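Local coordinates for protein Sodium/sialic acid symporter SiaT (Proteus mirabilis, PDB 5NV9) that uses the sodium gradient to drive uptake of the sialic acid N-acetylneuraminic acid across the bacterial inner membrane, at residues Ser107-Leu112 with Ser352-Ser357; Phe202-Gly207 with Phe296-Gln301; Gly412-Pro417 with Val442-Val447. All blocks are in the same frame, centred on the assembly; numbering follows the deposited sequence.

Contact 1: Ser107-Leu112 with Ser352-Ser357; sequences SAYEYL and SSCFNS
The Tyr109 ring meets Cys354 at its edge: SG lies close to the ring plane, 86° off the ring normal, 3.6 Å from CE2. The second flat group, the carboxylate of Glu110, is met from both of its faces, at one oxygen, by donors from Ser107 and Ser357. Ser107 and Glu110 form a capping box where a type I turn leads into helix 110-115, on the cytoplasmic side of the transporter. Ser107 N donates to Glu110 OE2 at 3.0 Å in a nearly straight bond (175°). Ser107 OG in turn accepts a weak capping bond from Tyr109 N at 3.4 Å.

Ser357, on helix 328-361, adds a bond from the other segment to the same carboxylate oxygen. Its OG stands anti to the backbone N (chi1 175°) and donates to Glu110 OE2 at 2.6 Å. Glu110 stretches toward it with CD anti to CA. The same oxygen also takes Thr106 N as a donor, an arrangement that would favour the charged form of the acid. Ser107 touches both Ser357 and Cys354: its CB lies 3.9 Å from Ser357 CB, while its hydroxyl has its strongest polar partner in Asp358.

Tyr109 is fixed at its far end by a hydrogen bond from OH to the carbonyl of Ala253, and its side chain packs on Ala124 and Phe128 of helix 118-151. Cys354 SG meets two residues of the turn: besides the tyrosine edge it touches Ser107 OG, 3.7 Å away.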
ATOM      1  N   SER A 107       7.469  -4.215  15.860  1.00 25.35           N
ATOM      2  CA  SER A 107       6.638  -4.948  14.865  1.00 25.54           C
ATOM      3  C   SER A 107       5.213  -5.128  15.406  1.00 23.80           C
ATOM      4  O   SER A 107       5.036  -5.505  16.535  1.00 22.68           O
ATOM      5  CB  SER A 107       7.249  -6.315  14.565  1.00 24.43           C
ATOM      6  OG  SER A 107       6.424  -7.114  13.764  1.00 24.26           O
ATOM      7  N   ALA A 108       4.228  -4.887  14.569  1.00 22.20           N
ATOM      8  CA  ALA A 108       2.819  -5.114  14.922  1.00 21.44           C
ATOM      9  C   ALA A 108       2.516  -6.513  15.437  1.00 20.82           C
ATOM     10  O   ALA A 108       1.611  -6.678  16.327  1.00 20.12           O
ATOM     11  CB  ALA A 108       1.939  -4.817  13.710  1.00 20.37           C
ATOM     12  N   TYR A 109       3.287  -7.489  14.943  1.00 21.73           N
ATOM     13  CA  TYR A 109       3.020  -8.941  15.190  1.00 22.18           C
ATOM     14  C   TYR A 109       3.397  -9.356  16.625  1.00 21.63           C
ATOM     15  O   TYR A 109       2.977 -10.400  17.139  1.00 21.48           O
ATOM     16  CB  TYR A 109       3.607  -9.800  14.053  1.00 22.68           C
ATOM     17  CG  TYR A 109       3.158  -9.228  12.742  1.00 23.42           C
ATOM     18  CD1 TYR A 109       1.783  -9.137  12.429  1.00 23.39           C
ATOM     19  CD2 TYR A 109       4.084  -8.582  11.868  1.00 27.07           C
ATOM     20  CE1 TYR A 109       1.357  -8.500  11.255  1.00 24.26           C
ATOM     21  CE2 TYR A 109       3.654  -7.961  10.689  1.00 24.77           C
ATOM     22  CZ  TYR A 109       2.298  -7.879  10.402  1.00 22.26           C
ATOM     23  OH  TYR A 109       1.883  -7.224   9.254  1.00 22.39           O
ATOM     24  N   GLU A 110       4.120  -8.483  17.304  1.00 22.45           N
ATOM     25  CA  GLU A 110       4.387  -8.656  18.746  1.00 23.46           C
ATOM     26  C   GLU A 110       3.104  -8.687  19.533  1.00 21.72           C
ATOM     27  O   GLU A 110       3.037  -9.375  20.541  1.00 22.62           O
ATOM     28  CB  GLU A 110       5.239  -7.493  19.313  1.00 23.12           C
ATOM     29  CG  GLU A 110       6.662  -7.430  18.807  1.00 23.84           C
ATOM     30  CD  GLU A 110       7.394  -6.101  19.115  1.00 26.20           C
ATOM     31  OE1 GLU A 110       7.154  -5.456  20.158  1.00 27.33           O
ATOM     32  OE2 GLU A 110       8.242  -5.691  18.305  1.00 25.24           O
ATOM     33  N   TYR A 111       2.100  -7.923  19.112  1.00 21.32           N
ATOM     34  CA  TYR A 111       0.796  -8.007  19.761  1.00 22.54           C
ATOM     35  C   TYR A 111       0.284  -9.486  19.810  1.00 23.16           C
ATOM     36  O   TYR A 111      -0.265  -9.914  20.834  1.00 20.05           O
ATOM     37  CB  TYR A 111      -0.242  -7.094  19.078  1.00 23.58           C
ATOM     38  CG  TYR A 111      -1.637  -7.421  19.486  1.00 24.22           C
ATOM     39  CD1 TYR A 111      -2.128  -6.967  20.695  1.00 26.31           C
ATOM     40  CD2 TYR A 111      -2.461  -8.264  18.684  1.00 24.14           C
ATOM     41  CE1 TYR A 111      -3.405  -7.317  21.118  1.00 24.82           C
ATOM     42  CE2 TYR A 111      -3.720  -8.632  19.106  1.00 22.99           C
ATOM     43  CZ  TYR A 111      -4.195  -8.159  20.317  1.00 24.58           C
ATOM     44  OH  TYR A 111      -5.471  -8.481  20.738  1.00 23.44           O
ATOM     45  N   LEU A 112       0.454 -10.221  18.690  1.00 22.86           N
ATOM     46  CA  LEU A 112      -0.041 -11.579  18.566  1.00 24.63           C
ATOM     47  C   LEU A 112       0.643 -12.558  19.529  1.00 24.95           C
ATOM     48  O   LEU A 112      -0.023 -13.472  20.020  1.00 24.03           O
ATOM     49  CB  LEU A 112       0.042 -12.108  17.135  1.00 23.33           C
ATOM     50  CG  LEU A 112      -0.766 -11.372  16.034  1.00 22.78           C
ATOM     51  CD1 LEU A 112      -0.480 -11.970  14.667  1.00 21.75           C
ATOM     52  CD2 LEU A 112      -2.262 -11.332  16.323  1.00 21.89           C
ATOM     53  N   SER A 352      12.233  -4.932   7.056  1.00 20.32           N
ATOM     54  CA  SER A 352      13.356  -4.950   8.027  1.00 18.88           C
ATOM     55  C   SER A 352      12.937  -4.788   9.460  1.00 19.06           C
ATOM     56  O   SER A 352      13.553  -5.417  10.289  1.00 19.96           O
ATOM     57  CB  SER A 352      14.400  -3.941   7.695  1.00 19.48           C
ATOM     58  OG  SER A 352      15.477  -3.998   8.614  1.00 21.37           O
ATOM     59  N   SER A 353      11.891  -3.999   9.798  1.00 19.55           N
ATOM     60  CA  SER A 353      11.469  -3.918  11.179  1.00 21.47           C
ATOM     61  C   SER A 353      10.925  -5.312  11.721  1.00 24.84           C
ATOM     62  O   SER A 353      11.212  -5.697  12.861  1.00 22.13           O
ATOM     63  CB  SER A 353      10.395  -2.822  11.374  1.00 23.19           C
ATOM     64  OG  SER A 353       9.119  -3.247  10.832  1.00 25.02           O
ATOM     65  N   CYS A 354      10.100  -5.981  10.908  1.00 23.07           N
ATOM     66  CA  CYS A 354       9.596  -7.318  11.203  1.00 22.16           C
ATOM     67  C   CYS A 354      10.727  -8.314  11.327  1.00 22.66           C
ATOM     68  O   CYS A 354      10.771  -9.115  12.282  1.00 27.00           O
ATOM     69  CB  CYS A 354       8.640  -7.764  10.085  1.00 21.29           C
ATOM     70  SG  CYS A 354       7.069  -6.863  10.110  1.00 26.61           S
ATOM     71  N   PHE A 355      11.662  -8.305  10.377  1.00 20.45           N
ATOM     72  CA  PHE A 355      12.759  -9.227  10.517  1.00 21.07           C
ATOM     73  C   PHE A 355      13.515  -9.002  11.855  1.00 23.66           C
ATOM     74  O   PHE A 355      13.821  -9.969  12.568  1.00 23.05           O
ATOM     75  CB  PHE A 355      13.687  -9.149   9.344  1.00 20.69           C
ATOM     76  CG  PHE A 355      14.746 -10.214   9.344  1.00 23.56           C
ATOM     77  CD1 PHE A 355      15.895 -10.035  10.048  1.00 24.42           C
ATOM     78  CD2 PHE A 355      14.553 -11.415   8.651  1.00 26.81           C
ATOM     79  CE1 PHE A 355      16.909 -10.992  10.017  1.00 27.68           C
ATOM     80  CE2 PHE A 355      15.535 -12.389   8.651  1.00 27.96           C
ATOM     81  CZ  PHE A 355      16.714 -12.176   9.352  1.00 27.52           C
ATOM     82  N   ASN A 356      13.794  -7.735  12.182  1.00 22.57           N
ATOM     83  CA  ASN A 356      14.588  -7.341  13.337  1.00 24.58           C
ATOM     84  C   ASN A 356      13.976  -7.823  14.682  1.00 25.46           C
ATOM     85  O   ASN A 356      14.677  -8.387  15.566  1.00 23.04           O
ATOM     86  CB  ASN A 356      14.782  -5.820  13.368  1.00 25.95           C
ATOM     87  CG  ASN A 356      16.108  -5.390  13.983  1.00 27.65           C
ATOM     88  OD1 ASN A 356      16.198  -5.093  15.182  1.00 27.67           O
ATOM     89  ND2 ASN A 356      17.162  -5.420  13.171  1.00 27.71           N
ATOM     90  N   SER A 357      12.669  -7.594  14.821  1.00 23.81           N
ATOM     91  CA  SER A 357      11.961  -7.893  16.041  1.00 23.26           C
ATOM     92  C   SER A 357      11.536  -9.370  16.090  1.00 23.18           C
ATOM     93  O   SER A 357      11.885 -10.058  17.046  1.00 21.97           O
ATOM     94  CB  SER A 357      10.732  -6.975  16.212  1.00 23.76           C
ATOM     95  OG  SER A 357       9.968  -7.364  17.379  1.00 24.72           O
TER

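Contact 2: Phe202-Gly207 with Phe296-Gln301; sequences FKVDGG and FVYYQQ
Gln301 pairs its side-chain amide with both backbone polar groups of Asp205. Asp205 N donates to Gln301 OE1 at 2.9 Å, and Gln301 NE2 donates to Asp205 O at 2.8 Å. Each acceptor is met in its carbonyl plane on a lone pair, and Asp205 O lies only 10° out of the glutamine amide plane, which makes a flat, two-way bridge that should hinder rotation of the amide. A water adds a third link by donating to both Gln301 OE1 and Lys203 O.

Val204 packs against the amide, crossing the glutamine at about a right angle. Its CG1 touches Gln301 NE2 at 3.6 Å and Val297 CG1 at 3.8 Å, while CG2 rests against Tyr298 CB. Lys203 O lies at the edge of the Tyr298 ring, in its plane, 3.6 Å from Tyr298 CD1.

Farther out, Phe319 of helix 315-323 meets the tyrosine ring edge-to-face. The lysine chain bends away, and its NZ binds the carbonyl of Glu323. Val204 also packs on Ile211 of helix 207-217.

The loop residues held here form a type II beta turn from Val204 to Gly207, with Gly206 at the positive-phi position (100°). This turn, on the periplasmic side, links helices 155-203 and 207-217 and is held to helix 267-301 by a two-bond pairing of a glutamine amide with the backbone.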
ATOM      1  N   PHE A 202      -9.121  21.460 -19.638  1.00 27.37           N
ATOM      2  CA  PHE A 202      -8.816  22.531 -20.603  1.00 29.78           C
ATOM      3  C   PHE A 202      -8.724  22.011 -22.015  1.00 28.82           C
ATOM      4  O   PHE A 202      -8.868  22.766 -22.934  1.00 30.26           O
ATOM      5  CB  PHE A 202      -7.579  23.310 -20.216  1.00 29.29           C
ATOM      6  CG  PHE A 202      -7.847  24.382 -19.178  1.00 37.01           C
ATOM      7  CD1 PHE A 202      -8.362  25.618 -19.555  1.00 44.01           C
ATOM      8  CD2 PHE A 202      -7.583  24.163 -17.832  1.00 41.60           C
ATOM      9  CE1 PHE A 202      -8.604  26.607 -18.607  1.00 47.32           C
ATOM     10  CE2 PHE A 202      -7.820  25.141 -16.869  1.00 42.46           C
ATOM     11  CZ  PHE A 202      -8.343  26.364 -17.260  1.00 49.59           C
ATOM     12  N   LYS A 203      -8.502  20.729 -22.204  1.00 27.53           N
ATOM     13  CA  LYS A 203      -8.447  20.149 -23.563  1.00 29.60           C
ATOM     14  C   LYS A 203      -9.741  19.490 -24.075  1.00 27.12           C
ATOM     15  O   LYS A 203      -9.811  19.067 -25.211  1.00 27.66           O
ATOM     16  CB  LYS A 203      -7.329  19.134 -23.641  1.00 31.29           C
ATOM     17  CG  LYS A 203      -6.028  19.779 -23.279  1.00 37.04           C
ATOM     18  CD  LYS A 203      -4.899  18.801 -23.431  1.00 41.71           C
ATOM     19  CE  LYS A 203      -3.991  19.212 -24.570  1.00 49.82           C
ATOM     20  NZ  LYS A 203      -2.864  19.975 -23.983  1.00 49.67           N
ATOM     21  N   VAL A 204     -10.718  19.343 -23.212  1.00 28.53           N
ATOM     22  CA  VAL A 204     -11.998  18.799 -23.614  1.00 28.48           C
ATOM     23  C   VAL A 204     -12.837  19.983 -24.036  1.00 28.41           C
ATOM     24  O   VAL A 204     -12.958  20.945 -23.301  1.00 24.55           O
ATOM     25  CB  VAL A 204     -12.665  18.028 -22.468  1.00 27.75           C
ATOM     26  CG1 VAL A 204     -14.130  17.773 -22.749  1.00 28.79           C
ATOM     27  CG2 VAL A 204     -11.936  16.719 -22.223  1.00 27.94           C
ATOM     28  N   ASP A 205     -13.349  19.911 -25.270  1.00 29.24           N
ATOM     29  CA  ASP A 205     -14.271  20.857 -25.807  1.00 30.92           C
ATOM     30  C   ASP A 205     -15.504  20.776 -24.903  1.00 30.78           C
ATOM     31  O   ASP A 205     -16.155  19.705 -24.800  1.00 30.77           O
ATOM     32  CB  ASP A 205     -14.582  20.506 -27.293  1.00 34.87           C
ATOM     33  CG  ASP A 205     -15.597  21.465 -27.945  1.00 38.66           C
ATOM     34  OD1 ASP A 205     -15.550  22.645 -27.599  1.00 46.37           O
ATOM     35  OD2 ASP A 205     -16.425  21.056 -28.807  1.00 41.65           O
ATOM     36  N   GLY A 206     -15.783  21.869 -24.203  1.00 26.67           N
ATOM     37  CA  GLY A 206     -16.894  21.952 -23.206  1.00 27.73           C
ATOM     38  C   GLY A 206     -16.492  21.813 -21.744  1.00 27.65           C
ATOM     39  O   GLY A 206     -17.333  21.948 -20.836  1.00 26.16           O
ATOM     40  N   GLY A 207     -15.197  21.524 -21.515  1.00 28.95           N
ATOM     41  CA  GLY A 207     -14.594  21.525 -20.195  1.00 23.69           C
ATOM     42  C   GLY A 207     -15.209  20.552 -19.227  1.00 26.16           C
ATOM     43  O   GLY A 207     -15.844  19.523 -19.608  1.00 23.67           O
ATOM     44  N   PHE A 296     -11.579   9.544 -20.956  1.00 25.38           N
ATOM     45  CA  PHE A 296     -12.597   8.886 -21.731  1.00 26.34           C
ATOM     46  C   PHE A 296     -13.305   9.904 -22.631  1.00 27.80           C
ATOM     47  O   PHE A 296     -13.471   9.661 -23.840  1.00 26.06           O
ATOM     48  CB  PHE A 296     -13.588   8.194 -20.805  1.00 28.59           C
ATOM     49  CG  PHE A 296     -14.873   7.882 -21.455  1.00 26.16           C
ATOM     50  CD1 PHE A 296     -14.953   6.865 -22.349  1.00 27.34           C
ATOM     51  CD2 PHE A 296     -15.984   8.617 -21.160  1.00 29.55           C
ATOM     52  CE1 PHE A 296     -16.138   6.562 -22.994  1.00 31.61           C
ATOM     53  CE2 PHE A 296     -17.181   8.334 -21.806  1.00 33.70           C
ATOM     54  CZ  PHE A 296     -17.257   7.315 -22.728  1.00 31.28           C
ATOM     55  N   VAL A 297     -13.736  11.028 -22.040  1.00 28.35           N
ATOM     56  CA  VAL A 297     -14.342  12.110 -22.819  1.00 26.43           C
ATOM     57  C   VAL A 297     -13.355  12.687 -23.827  1.00 25.70           C
ATOM     58  O   VAL A 297     -13.698  12.887 -24.989  1.00 27.60           O
ATOM     59  CB  VAL A 297     -14.955  13.176 -21.946  1.00 24.71           C
ATOM     60  CG1 VAL A 297     -15.579  14.259 -22.801  1.00 24.84           C
ATOM     61  CG2 VAL A 297     -16.004  12.552 -21.057  1.00 24.03           C
ATOM     62  N   TYR A 298     -12.106  12.902 -23.415  1.00 24.59           N
ATOM     63  CA  TYR A 298     -11.155  13.452 -24.304  1.00 25.57           C
ATOM     64  C   TYR A 298     -10.909  12.558 -25.518  1.00 26.91           C
ATOM     65  O   TYR A 298     -10.863  13.068 -26.628  1.00 24.12           O
ATOM     66  CB  TYR A 298      -9.841  13.792 -23.604  1.00 26.22           C
ATOM     67  CG  TYR A 298      -8.758  14.335 -24.525  1.00 26.98           C
ATOM     68  CD1 TYR A 298      -8.732  15.683 -24.926  1.00 28.88           C
ATOM     69  CD2 TYR A 298      -7.755  13.510 -24.988  1.00 27.27           C
ATOM     70  CE1 TYR A 298      -7.739  16.162 -25.773  1.00 29.02           C
ATOM     71  CE2 TYR A 298      -6.771  13.980 -25.825  1.00 28.29           C
ATOM     72  CZ  TYR A 298      -6.741  15.298 -26.200  1.00 30.91           C
ATOM     73  OH  TYR A 298      -5.685  15.687 -27.029  1.00 33.99           O
ATOM     74  N   TYR A 299     -10.758  11.243 -25.348  1.00 24.01           N
ATOM     75  CA  TYR A 299     -10.469  10.424 -26.513  1.00 23.69           C
ATOM     76  C   TYR A 299     -11.703  10.016 -27.337  1.00 25.88           C
ATOM     77  O   TYR A 299     -11.543   9.493 -28.426  1.00 27.05           O
ATOM     78  CB  TYR A 299      -9.582   9.216 -26.122  1.00 23.73           C
ATOM     79  CG  TYR A 299      -8.178   9.647 -25.809  1.00 23.17           C
ATOM     80  CD1 TYR A 299      -7.283  10.012 -26.834  1.00 24.53           C
ATOM     81  CD2 TYR A 299      -7.722   9.679 -24.513  1.00 23.75           C
ATOM     82  CE1 TYR A 299      -5.980  10.428 -26.552  1.00 25.47           C
ATOM     83  CE2 TYR A 299      -6.419  10.044 -24.213  1.00 26.03           C
ATOM     84  CZ  TYR A 299      -5.532  10.443 -25.225  1.00 26.93           C
ATOM     85  OH  TYR A 299      -4.244  10.867 -24.883  1.00 24.22           O
ATOM     86  N   GLN A 300     -12.915  10.241 -26.817  1.00 26.36           N
ATOM     87  CA  GLN A 300     -14.134  10.206 -27.591  1.00 26.48           C
ATOM     88  C   GLN A 300     -14.252  11.450 -28.485  1.00 30.22           C
ATOM     89  O   GLN A 300     -14.838  11.371 -29.532  1.00 27.03           O
ATOM     90  CB  GLN A 300     -15.345  10.185 -26.680  1.00 28.42           C
ATOM     91  CG  GLN A 300     -15.551   8.862 -25.960  1.00 32.69           C
ATOM     92  CD  GLN A 300     -15.923   7.744 -26.911  1.00 33.55           C
ATOM     93  OE1 GLN A 300     -15.135   6.882 -27.191  1.00 39.41           O
ATOM     94  NE2 GLN A 300     -17.120   7.778 -27.403  1.00 30.13           N
ATOM     95  N   GLN A 301     -13.747  12.601 -28.025  1.00 27.62           N
ATOM     96  CA  GLN A 301     -13.676  13.824 -28.838  1.00 26.90           C
ATOM     97  C   GLN A 301     -12.547  13.806 -29.789  1.00 27.13           C
ATOM     98  O   GLN A 301     -12.538  14.578 -30.716  1.00 29.21           O
ATOM     99  CB  GLN A 301     -13.535  15.056 -27.977  1.00 24.25           C
ATOM    100  CG  GLN A 301     -14.812  15.411 -27.265  1.00 23.95           C
ATOM    101  CD  GLN A 301     -14.663  16.676 -26.506  1.00 23.98           C
ATOM    102  OE1 GLN A 301     -13.570  17.252 -26.425  1.00 29.35           O
ATOM    103  NE2 GLN A 301     -15.734  17.128 -25.939  1.00 26.78           N
TER
HETATM  104  O   HOH W   1     -10.967  17.976 -27.357  1.00 29.94           O

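Contact 3: Gly412-Pro417 with Val442-Val447; sequences GLMGGP and VSIIAV
Ser443 opens the contact by facing Pro417 where transmembrane helices 415-427 and 433-452 meet. Its OG, anti to the backbone N (chi1 -164°), comes as close as 3.0 Å to Pro417 CG and 3.3 Å to Pro417 CB, a tight approach of a hydroxyl to the proline ring.

One residue on, Ile444 reaches the selenomethionine at Met414: its CG1 lies 3.8 Å from SE, and its CD1 is a little farther at 4.2 Å. The two side chains pass at a slant. Met414 bends at both chi2 and chi3, which carries its selenium and methyl toward helix 433-452. Phe123 of helix 118-151 borders this patch, touching Met414, Pro417 and Ile444.

A helical turn after Ser443 comes Val447. Its CG2 methyl fits against two neighbouring residues of the other segment, lying 3.9 Å from Leu413 CB and 3.9 Å from Met414 CE. Leu413 and Met414 occupy the middle of a type I turn from Gly412 to Gly415, which interrupts the membrane-spanning segment 404-427 and divides it into helices 405-412 and 415-427. The contact is interhelical packing within the membrane, away from the substrate and sodium sites.

No hydrogen bond joins the two segments. Their adhesion therefore rests on van der Waals packing and buried apolar surface; the one polar side chain among the touching residues, Ser443, has its hydroxyl bonded to the carbonyl of Gly465 on a third helix, 459-475.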
ATOM      1  N   GLY A 412      -0.408 -13.709  -1.057  1.00 36.84           N
ATOM      2  CA  GLY A 412      -1.518 -12.764  -0.972  1.00 37.40           C
ATOM      3  C   GLY A 412      -2.721 -13.305  -0.241  1.00 37.11           C
ATOM      4  O   GLY A 412      -3.386 -12.581   0.500  1.00 39.77           O
ATOM      5  N   LEU A 413      -3.008 -14.585  -0.436  1.00 33.46           N
ATOM      6  CA  LEU A 413      -4.102 -15.191   0.261  1.00 32.53           C
ATOM      7  C   LEU A 413      -3.920 -15.197   1.800  1.00 29.75           C
ATOM      8  O   LEU A 413      -4.919 -15.322   2.534  1.00 32.15           O
ATOM      9  CB  LEU A 413      -4.270 -16.614  -0.211  1.00 31.89           C
ATOM     10  CG  LEU A 413      -4.619 -16.844  -1.686  1.00 31.39           C
ATOM     11  CD1 LEU A 413      -4.554 -18.347  -1.994  1.00 30.12           C
ATOM     12  CD2 LEU A 413      -5.993 -16.278  -1.947  1.00 29.85           C
HETATM   13  N   MSE A 414      -2.683 -15.083   2.284  1.00 28.20           N
HETATM   14  CA  MSE A 414      -2.395 -15.084   3.744  1.00 30.18           C
HETATM   15  C   MSE A 414      -2.764 -13.790   4.452  1.00 31.51           C
HETATM   16  O   MSE A 414      -2.867 -13.793   5.691  1.00 36.74           O
HETATM   17  CB  MSE A 414      -0.971 -15.461   4.140  1.00 32.12           C
HETATM   18  CG  MSE A 414      -0.439 -16.699   3.417  1.00 34.30           C
HETATM   19 SE   MSE A 414      -1.381 -18.278   4.092  1.00 42.88          SE
HETATM   20  CE  MSE A 414      -2.489 -18.697   2.488  1.00 32.88           C
ATOM     21  N   GLY A 415      -3.072 -12.723   3.706  1.00 29.33           N
ATOM     22  CA  GLY A 415      -3.562 -11.485   4.283  1.00 29.25           C
ATOM     23  C   GLY A 415      -4.852 -11.592   5.067  1.00 29.53           C
ATOM     24  O   GLY A 415      -5.013 -10.951   6.130  1.00 28.38           O
ATOM     25  N   GLY A 416      -5.771 -12.395   4.561  1.00 26.31           N
ATOM     26  CA  GLY A 416      -7.002 -12.686   5.260  1.00 25.95           C
ATOM     27  C   GLY A 416      -6.745 -13.296   6.639  1.00 26.11           C
ATOM     28  O   GLY A 416      -7.161 -12.738   7.666  1.00 26.89           O
ATOM     29  N   PRO A 417      -6.046 -14.437   6.689  1.00 27.97           N
ATOM     30  CA  PRO A 417      -5.784 -15.075   8.007  1.00 26.69           C
ATOM     31  C   PRO A 417      -5.002 -14.139   8.950  1.00 27.33           C
ATOM     32  O   PRO A 417      -5.274 -14.089  10.140  1.00 23.74           O
ATOM     33  CB  PRO A 417      -4.993 -16.344   7.633  1.00 26.55           C
ATOM     34  CG  PRO A 417      -5.319 -16.622   6.202  1.00 27.83           C
ATOM     35  CD  PRO A 417      -5.582 -15.272   5.573  1.00 29.03           C
ATOM     36  N   VAL A 442      -7.812 -23.639   9.486  1.00 21.51           N
ATOM     37  CA  VAL A 442      -9.114 -23.532   8.822  1.00 22.99           C
ATOM     38  C   VAL A 442      -9.127 -22.450   7.736  1.00 22.93           C
ATOM     39  O   VAL A 442      -9.581 -22.705   6.593  1.00 24.25           O
ATOM     40  CB  VAL A 442     -10.203 -23.176   9.828  1.00 24.18           C
ATOM     41  CG1 VAL A 442     -11.489 -22.780   9.087  1.00 26.09           C
ATOM     42  CG2 VAL A 442     -10.474 -24.389  10.731  1.00 25.98           C
ATOM     43  N   SER A 443      -8.633 -21.268   8.117  1.00 21.76           N
ATOM     44  CA  SER A 443      -8.468 -20.130   7.202  1.00 22.55           C
ATOM     45  C   SER A 443      -7.667 -20.524   5.965  1.00 21.89           C
ATOM     46  O   SER A 443      -8.112 -20.297   4.841  1.00 23.85           O
ATOM     47  CB  SER A 443      -7.781 -18.963   7.919  1.00 24.17           C
ATOM     48  OG  SER A 443      -7.959 -17.780   7.165  1.00 32.67           O
ATOM     49  N   ILE A 444      -6.519 -21.173   6.148  1.00 22.16           N
ATOM     50  CA  ILE A 444      -5.656 -21.468   5.018  1.00 21.96           C
ATOM     51  C   ILE A 444      -6.324 -22.381   4.000  1.00 24.05           C
ATOM     52  O   ILE A 444      -6.273 -22.142   2.785  1.00 23.21           O
ATOM     53  CB  ILE A 444      -4.304 -22.031   5.463  1.00 23.37           C
ATOM     54  CG1 ILE A 444      -3.423 -20.881   6.009  1.00 23.26           C
ATOM     55  CG2 ILE A 444      -3.607 -22.759   4.315  1.00 22.84           C
ATOM     56  CD1 ILE A 444      -2.214 -21.413   6.744  1.00 23.78           C
ATOM     57  N   ILE A 445      -6.963 -23.419   4.519  1.00 23.38           N
ATOM     58  CA  ILE A 445      -7.664 -24.358   3.717  1.00 24.12           C
ATOM     59  C   ILE A 445      -8.829 -23.711   2.962  1.00 22.77           C
ATOM     60  O   ILE A 445      -9.128 -24.063   1.788  1.00 23.93           O
ATOM     61  CB  ILE A 445      -8.203 -25.497   4.621  1.00 24.02           C
ATOM     62  CG1 ILE A 445      -7.075 -26.394   5.101  1.00 26.52           C
ATOM     63  CG2 ILE A 445      -9.209 -26.323   3.874  1.00 26.22           C
ATOM     64  CD1 ILE A 445      -7.514 -27.438   6.127  1.00 29.16           C
ATOM     65  N   ALA A 446      -9.529 -22.818   3.650  1.00 21.70           N
ATOM     66  CA  ALA A 446     -10.686 -22.199   3.082  1.00 19.76           C
ATOM     67  C   ALA A 446     -10.289 -21.274   1.943  1.00 20.99           C
ATOM     68  O   ALA A 446     -10.966 -21.291   0.909  1.00 18.26           O
ATOM     69  CB  ALA A 446     -11.466 -21.423   4.132  1.00 19.39           C
ATOM     70  N   VAL A 447      -9.217 -20.503   2.143  1.00 19.63           N
ATOM     71  CA  VAL A 447      -8.747 -19.587   1.110  1.00 22.28           C
ATOM     72  C   VAL A 447      -8.175 -20.323  -0.092  1.00 23.10           C
ATOM     73  O   VAL A 447      -8.395 -19.866  -1.224  1.00 23.98           O
ATOM     74  CB  VAL A 447      -7.759 -18.471   1.605  1.00 21.40           C
ATOM     75  CG1 VAL A 447      -8.382 -17.749   2.778  1.00 22.89           C
ATOM     76  CG2 VAL A 447      -6.382 -18.989   2.008  1.00 23.26           C
TER

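Overall arrangement
Contacts 1 and 3 are neighbours, with centres 20 Å apart and nearest atoms about 7 Å apart. Helix 118-151 connects them, its Phe123 packing in contact 3 and Ala124 in contact 1; helix 415-427 is also shared, through Met418 against Tyr109. Contact 2 lies on the periplasmic side, away from the substrate and sodium sites, its centre 49 Å from that of contact 1 and 45 Å from that of contact 3. In this LeuT-fold symporter, helix 328-361 of contact 1 also carries sodium ligands including Ser342, Ser345 and Ser346. The side chain of Ser353 is about 12 Å from a bound sodium ion, and that of Tyr109 about 11 Å from that of sialic acid-binding Arg135.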